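Transcriptional regulator, marR family, putative (Sulfolobus solfataricus, PDB 3F3X) is a MarR-family transcriptional regulator, BldR, that acts in transcriptional activation in archaea and probably binds DNA as a dimer through winged helix-turn-helix domains. Local coordinates at the interface of chains A and B. Coordinates in Å, arbitrary orientation; residue numbers count along the deposited sequence, not the author numbering. Chains: chain A/B, Transcriptional regulator, marR family, putative.

Contact 1: the interface of chains A and B. Residues chain A 10, 127-128, 131-132, 135; chain B 10, 127-129, 131-132, 135.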
# COMPACT_ATOMS: atom_id res chain seq x y z
N LEU A 10 -9.93 -8.61 -1.77
CA LEU A 10 -9.82 -7.71 -0.63
C LEU A 10 -8.43 -7.09 -0.67
O LEU A 10 -8.26 -5.88 -0.49
CB LEU A 10 -10.01 -8.50 0.66
CG LEU A 10 -10.25 -7.73 1.95
CD1 LEU A 10 -11.57 -6.97 1.84
CD2 LEU A 10 -10.30 -8.71 3.12
N GLU A 127 -16.15 -1.37 12.58
CA GLU A 127 -16.10 -2.76 12.14
C GLU A 127 -15.01 -2.96 11.09
O GLU A 127 -14.32 -3.98 11.10
CB GLU A 127 -17.46 -3.18 11.56
CG GLU A 127 -18.56 -3.22 12.60
CD GLU A 127 -19.92 -3.56 12.02
OE1 GLU A 127 -20.01 -3.93 10.82
OE2 GLU A 127 -20.92 -3.47 12.78
N LEU A 128 -14.85 -2.00 10.19
CA LEU A 128 -13.82 -2.09 9.16
C LEU A 128 -12.44 -2.07 9.83
O LEU A 128 -11.52 -2.77 9.41
CB LEU A 128 -13.92 -0.92 8.18
CG LEU A 128 -15.17 -0.85 7.29
CD1 LEU A 128 -15.13 0.41 6.44
CD2 LEU A 128 -15.24 -2.10 6.41
N GLY A 131 -11.68 -5.48 11.37
CA GLY A 131 -11.36 -6.42 10.31
C GLY A 131 -9.96 -6.19 9.77
O GLY A 131 -9.17 -7.13 9.63
N LEU A 132 -9.64 -4.94 9.48
CA LEU A 132 -8.32 -4.61 8.97
C LEU A 132 -7.22 -4.92 9.98
O LEU A 132 -6.16 -5.42 9.60
CB LEU A 132 -8.26 -3.14 8.54
CG LEU A 132 -9.13 -2.82 7.32
CD1 LEU A 132 -9.05 -1.33 7.01
CD2 LEU A 132 -8.65 -3.63 6.12
N ILE A 135 -6.61 -8.61 9.88
CA ILE A 135 -5.90 -8.96 8.65
C ILE A 135 -4.41 -8.64 8.78
O ILE A 135 -3.56 -9.47 8.44
CB ILE A 135 -6.50 -8.20 7.44
CG1 ILE A 135 -7.85 -8.82 7.07
CG2 ILE A 135 -5.54 -8.25 6.25
CD1 ILE A 135 -8.62 -8.04 6.02
N LEU B 10 -7.70 3.90 10.06
CA LEU B 10 -8.10 2.93 9.06
C LEU B 10 -7.06 2.96 7.94
O LEU B 10 -6.60 1.91 7.47
CB LEU B 10 -9.48 3.31 8.50
CG LEU B 10 -10.23 2.27 7.67
CD1 LEU B 10 -10.56 1.07 8.56
CD2 LEU B 10 -11.51 2.89 7.13
N GLU B 127 -18.57 -7.89 3.73
CA GLU B 127 -18.79 -6.55 4.26
C GLU B 127 -17.52 -5.71 4.19
O GLU B 127 -17.56 -4.52 3.88
CB GLU B 127 -19.29 -6.62 5.71
CG GLU B 127 -20.67 -7.24 5.83
CD GLU B 127 -21.14 -7.39 7.27
OE1 GLU B 127 -20.46 -6.86 8.19
OE2 GLU B 127 -22.19 -8.03 7.48
N LEU B 128 -16.38 -6.33 4.48
CA LEU B 128 -15.10 -5.62 4.43
C LEU B 128 -14.83 -5.20 2.98
O LEU B 128 -14.30 -4.12 2.73
CB LEU B 128 -13.96 -6.52 4.92
CG LEU B 128 -13.97 -6.92 6.40
CD1 LEU B 128 -12.80 -7.86 6.69
CD2 LEU B 128 -13.88 -5.67 7.27
N LEU B 129 -15.19 -6.08 2.05
CA LEU B 129 -14.99 -5.82 0.63
C LEU B 129 -15.79 -4.61 0.17
O LEU B 129 -15.27 -3.76 -0.56
CB LEU B 129 -15.39 -7.06 -0.19
CG LEU B 129 -15.04 -7.03 -1.67
CD1 LEU B 129 -13.55 -6.74 -1.85
CD2 LEU B 129 -15.40 -8.38 -2.28
N GLY B 131 -16.93 -2.15 2.08
CA GLY B 131 -16.37 -0.98 2.73
C GLY B 131 -15.12 -0.50 2.01
O GLY B 131 -14.98 0.69 1.72
N LEU B 132 -14.21 -1.42 1.73
CA LEU B 132 -12.98 -1.07 1.04
C LEU B 132 -13.25 -0.54 -0.37
O LEU B 132 -12.60 0.42 -0.79
CB LEU B 132 -12.04 -2.28 1.00
CG LEU B 132 -11.49 -2.68 2.37
CD1 LEU B 132 -10.61 -3.92 2.23
CD2 LEU B 132 -10.69 -1.53 2.97
N ILE B 135 -14.36 3.02 -0.02
CA ILE B 135 -13.22 3.85 0.34
C ILE B 135 -12.37 4.16 -0.89
O ILE B 135 -12.00 5.32 -1.13
CB ILE B 135 -12.36 3.17 1.43
CG1 ILE B 135 -13.09 3.23 2.77
CG2 ILE B 135 -10.99 3.83 1.52
CD1 ILE B 135 -12.43 2.43 3.87
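A:Leu128 and B:Leu128 meet at the heart of the helical dimerisation region typical of MarR proteins, where the C-terminal helix 125-138 of each chain packs against its two-fold mate. The two side chains run antiparallel, side by side, and their CD2 methyls touch at 3.9 Å. Beyond that meeting each CD2 reaches the backbone of the partner helix at a glycine: A:Leu128 CD2 lies 4.0 Å from B:Gly131 CA, and the symmetric pair repeats this. With no side chain at B:Gly131, the leucine methyl rests directly on the main chain, and the helices can approach closely there. A:Leu128 and B:Leu128 are each also covered by helix 3-33 of the other subunit, B:Leu10 CD1 lying 3.9 Å from A:Leu128 CB. A:Leu10 holds CG anti to its backbone N (chi1 -166°), and from there its CD1 reaches over helix 125-138 of chain B, 3.8 Å from B:Leu129 CA. The same methyl meets B:Leu132 CD1, the side chains nearly perpendicular, at 3.2 Å, tighter than usual van der Waals contact. At the margin the extended side chains of A:Glu127 and B:Glu127 bring like carboxylates near each other, OE1 to OE1 4.0 Å, with planes 27° apart; unless a proton or counter-ion intervenes, this pair would be expected to repel mildly. The leucine core joins the C-terminal helices of both subunits and flanks them with the N-terminal helices 3-33, holding the dimer together by apolar packing.

Contact 2: the interface of chains A and B. Residues chain A 11, 132, 135, 138-139; chain B 17, 118-119, 122.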
# COMPACT_ATOMS: atom_id res chain seq x y z
N MET A 11 -7.42 -7.93 -0.91
CA MET A 11 -6.04 -7.47 -0.97
C MET A 11 -5.79 -6.60 -2.21
O MET A 11 -5.03 -5.63 -2.15
CB MET A 11 -5.09 -8.66 -0.93
CG MET A 11 -5.25 -9.54 0.32
SD MET A 11 -5.02 -8.66 1.90
CE MET A 11 -3.33 -8.31 1.82
N LEU A 132 -9.64 -4.94 9.48
CA LEU A 132 -8.32 -4.61 8.97
C LEU A 132 -7.22 -4.92 9.98
O LEU A 132 -6.16 -5.42 9.60
CB LEU A 132 -8.26 -3.14 8.54
CG LEU A 132 -9.13 -2.82 7.32
CD1 LEU A 132 -9.05 -1.33 7.01
CD2 LEU A 132 -8.65 -3.63 6.12
N ILE A 135 -6.61 -8.61 9.88
CA ILE A 135 -5.90 -8.96 8.65
C ILE A 135 -4.41 -8.64 8.78
O ILE A 135 -3.56 -9.47 8.44
CB ILE A 135 -6.50 -8.20 7.44
CG1 ILE A 135 -7.85 -8.82 7.07
CG2 ILE A 135 -5.54 -8.25 6.25
CD1 ILE A 135 -8.62 -8.04 6.02
N ARG A 138 -2.42 -11.14 10.70
CA ARG A 138 -2.24 -12.40 9.98
C ARG A 138 -1.17 -12.30 8.90
O ARG A 138 -0.55 -13.30 8.53
CB ARG A 138 -3.57 -12.84 9.37
CG ARG A 138 -4.62 -13.23 10.41
CD ARG A 138 -4.22 -14.52 11.11
NE ARG A 138 -5.20 -14.94 12.12
CZ ARG A 138 -5.25 -14.49 13.37
NH1 ARG A 138 -4.37 -13.58 13.78
NH2 ARG A 138 -6.17 -14.94 14.21
N ILE A 139 -0.94 -11.08 8.41
CA ILE A 139 0.06 -10.83 7.38
C ILE A 139 1.46 -11.16 7.90
O ILE A 139 2.18 -11.92 7.23
CB ILE A 139 0.05 -9.35 6.91
CG1 ILE A 139 -1.34 -8.98 6.38
CG2 ILE A 139 1.11 -9.13 5.84
CD1 ILE A 139 -1.85 -9.89 5.26
N ILE B 17 -0.78 -3.06 5.82
CA ILE B 17 -1.22 -4.27 5.14
C ILE B 17 -0.60 -4.33 3.74
O ILE B 17 -0.10 -5.38 3.32
CB ILE B 17 -2.76 -4.33 5.03
CG1 ILE B 17 -3.37 -4.39 6.44
CG2 ILE B 17 -3.18 -5.55 4.21
CD1 ILE B 17 -4.90 -4.35 6.48
N MET B 118 -3.22 -17.22 4.66
CA MET B 118 -2.99 -16.20 5.64
C MET B 118 -4.22 -15.70 6.36
O MET B 118 -4.18 -15.52 7.57
CB MET B 118 -2.27 -15.02 5.03
CG MET B 118 -0.92 -15.34 4.41
SD MET B 118 -0.07 -13.76 4.04
CE MET B 118 -1.02 -13.10 2.61
N LEU B 119 -5.31 -15.49 5.62
CA LEU B 119 -6.53 -14.93 6.18
C LEU B 119 -7.62 -15.97 6.38
O LEU B 119 -8.81 -15.67 6.33
CB LEU B 119 -7.06 -13.83 5.25
CG LEU B 119 -6.09 -12.72 4.85
CD1 LEU B 119 -6.82 -11.66 4.02
CD2 LEU B 119 -5.50 -12.09 6.11
N VAL B 122 -10.41 -15.11 8.94
CA VAL B 122 -11.01 -13.78 8.86
C VAL B 122 -12.45 -13.88 8.38
O VAL B 122 -12.71 -14.38 7.29
CB VAL B 122 -10.22 -12.87 7.90
CG1 VAL B 122 -10.91 -11.52 7.78
CG2 VAL B 122 -8.80 -12.70 8.39
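A:Ile135 presents its branched side chain to B:Leu119, B:Ile17 and B:Val122. Its CG2 methyl, anti to the backbone N, lies 3.8 Å from B:Leu119 CD2. The same methyl is 4.0 Å from B:Ile17 CD1, while CG1 faces the CG1 methyl of B:Val122. An alanine here would probably open a gap beside B:Leu119 and B:Ile17, leaving the leucine methyl freer to turn. B:Ile17 is set square to A:Leu132, its CD1 3.8 Å from A:Leu132 CD2, and on its other branch CG2 touches A:Met11 CE at 3.7 Å. The methionine chain bends at chi2 (-58°) and chi3, bringing its thioether end between B:Ile17 and B:Leu119, with SD 4.1 Å from B:Leu119 CD1. On the other branch of that leucine, A:Arg138 CB lies 3.9 Å from B:Leu119 CD2; methionine and arginine stem thus flank B:Leu119 and probably fix where it meets A:Ile135. Farther out, the aliphatic stem of A:Arg138 runs over the backbone at B:Met118, CB lying 3.3 Å from the carbonyl O of that residue. The patch joins the end of helix 125-138 of chain A and the residue after it, with A:Met11 of helix 3-33 alongside, to helix 3-33 of chain B and to the end of its helix 98-118 with the loop that follows.

Contact 3: the interface of chains A and B. Residues chain A 129, 132-133, 136; chain B 9, 13, 16-17.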
# COMPACT_ATOMS: atom_id res chain seq x y z
N LEU A 129 -12.32 -1.26 10.88
CA LEU A 129 -11.08 -1.13 11.62
C LEU A 129 -10.68 -2.45 12.27
O LEU A 129 -9.51 -2.85 12.21
CB LEU A 129 -11.21 -0.04 12.69
CG LEU A 129 -9.93 0.37 13.41
CD1 LEU A 129 -8.86 0.76 12.38
CD2 LEU A 129 -10.25 1.54 14.33
N LEU A 132 -9.64 -4.94 9.48
CA LEU A 132 -8.32 -4.61 8.97
C LEU A 132 -7.22 -4.92 9.98
O LEU A 132 -6.16 -5.42 9.60
CB LEU A 132 -8.26 -3.14 8.54
CG LEU A 132 -9.13 -2.82 7.32
CD1 LEU A 132 -9.05 -1.33 7.01
CD2 LEU A 132 -8.65 -3.63 6.12
N ASN A 133 -7.45 -4.63 11.26
CA ASN A 133 -6.43 -4.93 12.27
C ASN A 133 -6.15 -6.44 12.31
O ASN A 133 -5.01 -6.87 12.38
CB ASN A 133 -6.85 -4.44 13.66
CG ASN A 133 -6.81 -2.93 13.77
OD1 ASN A 133 -5.91 -2.28 13.24
ND2 ASN A 133 -7.79 -2.37 14.47
N LEU A 136 -4.09 -7.45 9.28
CA LEU A 136 -2.69 -7.06 9.43
C LEU A 136 -1.92 -8.04 10.31
O LEU A 136 -0.78 -8.40 10.00
CB LEU A 136 -2.58 -5.65 10.02
CG LEU A 136 -1.13 -5.20 10.26
CD1 LEU A 136 -0.36 -5.18 8.93
CD2 LEU A 136 -1.10 -3.83 10.90
N GLN B 9 -6.84 6.17 11.22
CA GLN B 9 -6.24 4.92 11.69
C GLN B 9 -6.54 3.81 10.69
O GLN B 9 -5.73 2.91 10.48
CB GLN B 9 -6.78 4.55 13.07
CG GLN B 9 -5.97 3.48 13.79
CD GLN B 9 -4.47 3.76 13.79
OE1 GLN B 9 -4.05 4.91 13.88
NE2 GLN B 9 -3.66 2.71 13.69
N THR B 13 -3.59 1.56 8.99
CA THR B 13 -3.57 0.10 8.97
C THR B 13 -3.49 -0.42 7.53
O THR B 13 -2.75 -1.37 7.25
CB THR B 13 -4.83 -0.45 9.66
OG1 THR B 13 -4.91 0.08 10.99
CG2 THR B 13 -4.78 -1.97 9.72
N LYS B 16 0.01 -0.39 6.27
CA LYS B 16 0.82 -1.50 6.78
C LYS B 16 0.51 -2.80 6.03
O LYS B 16 1.41 -3.54 5.67
CB LYS B 16 0.55 -1.71 8.27
CG LYS B 16 0.82 -0.50 9.15
CD LYS B 16 0.43 -0.81 10.59
CE LYS B 16 0.60 0.40 11.50
NZ LYS B 16 0.25 0.05 12.90
N ILE B 17 -0.78 -3.06 5.82
CA ILE B 17 -1.22 -4.27 5.14
C ILE B 17 -0.60 -4.33 3.74
O ILE B 17 -0.10 -5.38 3.32
CB ILE B 17 -2.76 -4.33 5.03
CG1 ILE B 17 -3.37 -4.39 6.44
CG2 ILE B 17 -3.18 -5.55 4.21
CD1 ILE B 17 -4.90 -4.35 6.48
O HOH W 1 -4.82 0.09 14.26
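Apolar packing in this stretch of the MarR dimer interface centres on A:Leu136, which lies over B:Lys16 and B:Ile17. With CG anti to its backbone N (chi1 178°), the leucine directs both methyls at the lysine: CD1 sits 3.7 Å from B:Lys16 CB, and CD2 meets CD farther along the extended aliphatic chain at a tight 3.4 Å. It is the hydrocarbon part of the lysine that does this packing, with NZ extending beyond it. A:Leu136 CB also rests 3.9 Å from B:Ile17 CG1, on the flank of the isoleucine. Next to it, B:Thr13 turns its CG2 methyl to A:Leu132 CB at 3.9 Å, while A:Leu129 CD1 makes a looser contact with the backbone of B:Gln9.

Polar contacts gather around the threonine hydroxyl. B:Thr13 OG1, anti to its own carbonyl carbon (chi1 -56°), donates to the main-chain O of B:Gln9 one turn earlier at 3.0 Å, tilted 31° from the carbonyl plane. This bond would steady the rotamer that sends CG2 into the interface. Across the interface the hydroxyl makes a weak hydrogen bond to A:Asn133 OD1. A water supplements that link: it lies 2.8 Å from A:Asn133 OD1 and 2.9 Å from B:Gln9 NE2, with a longer contact to B:Thr13 OG1. The site runs along one face of helix 3-33 of chain B, where helix 125-138 of chain A runs alongside it, nearly parallel.

Contacts 1, 2 and 3 are neighbouring parts of one two-fold interface: the C-alpha centres of contacts 1 and 2 lie about 10 Å apart, and that of contact 3 about 9 Å from each. A:Leu132 belongs to all three, its CD1 serving contact 1, its CB and CD2 contacts 2 and 3; A:Ile135 joins contacts 1 and 2, and B:Ile17 joins contacts 2 and 3. Helices 3-33 and 125-138 run through every contact, intertwining the subunits' termini. Since symmetry repeats each patch, the mostly apolar seam should fix how the two subunits sit together, and with it probably the spacing of their DNA-binding domains.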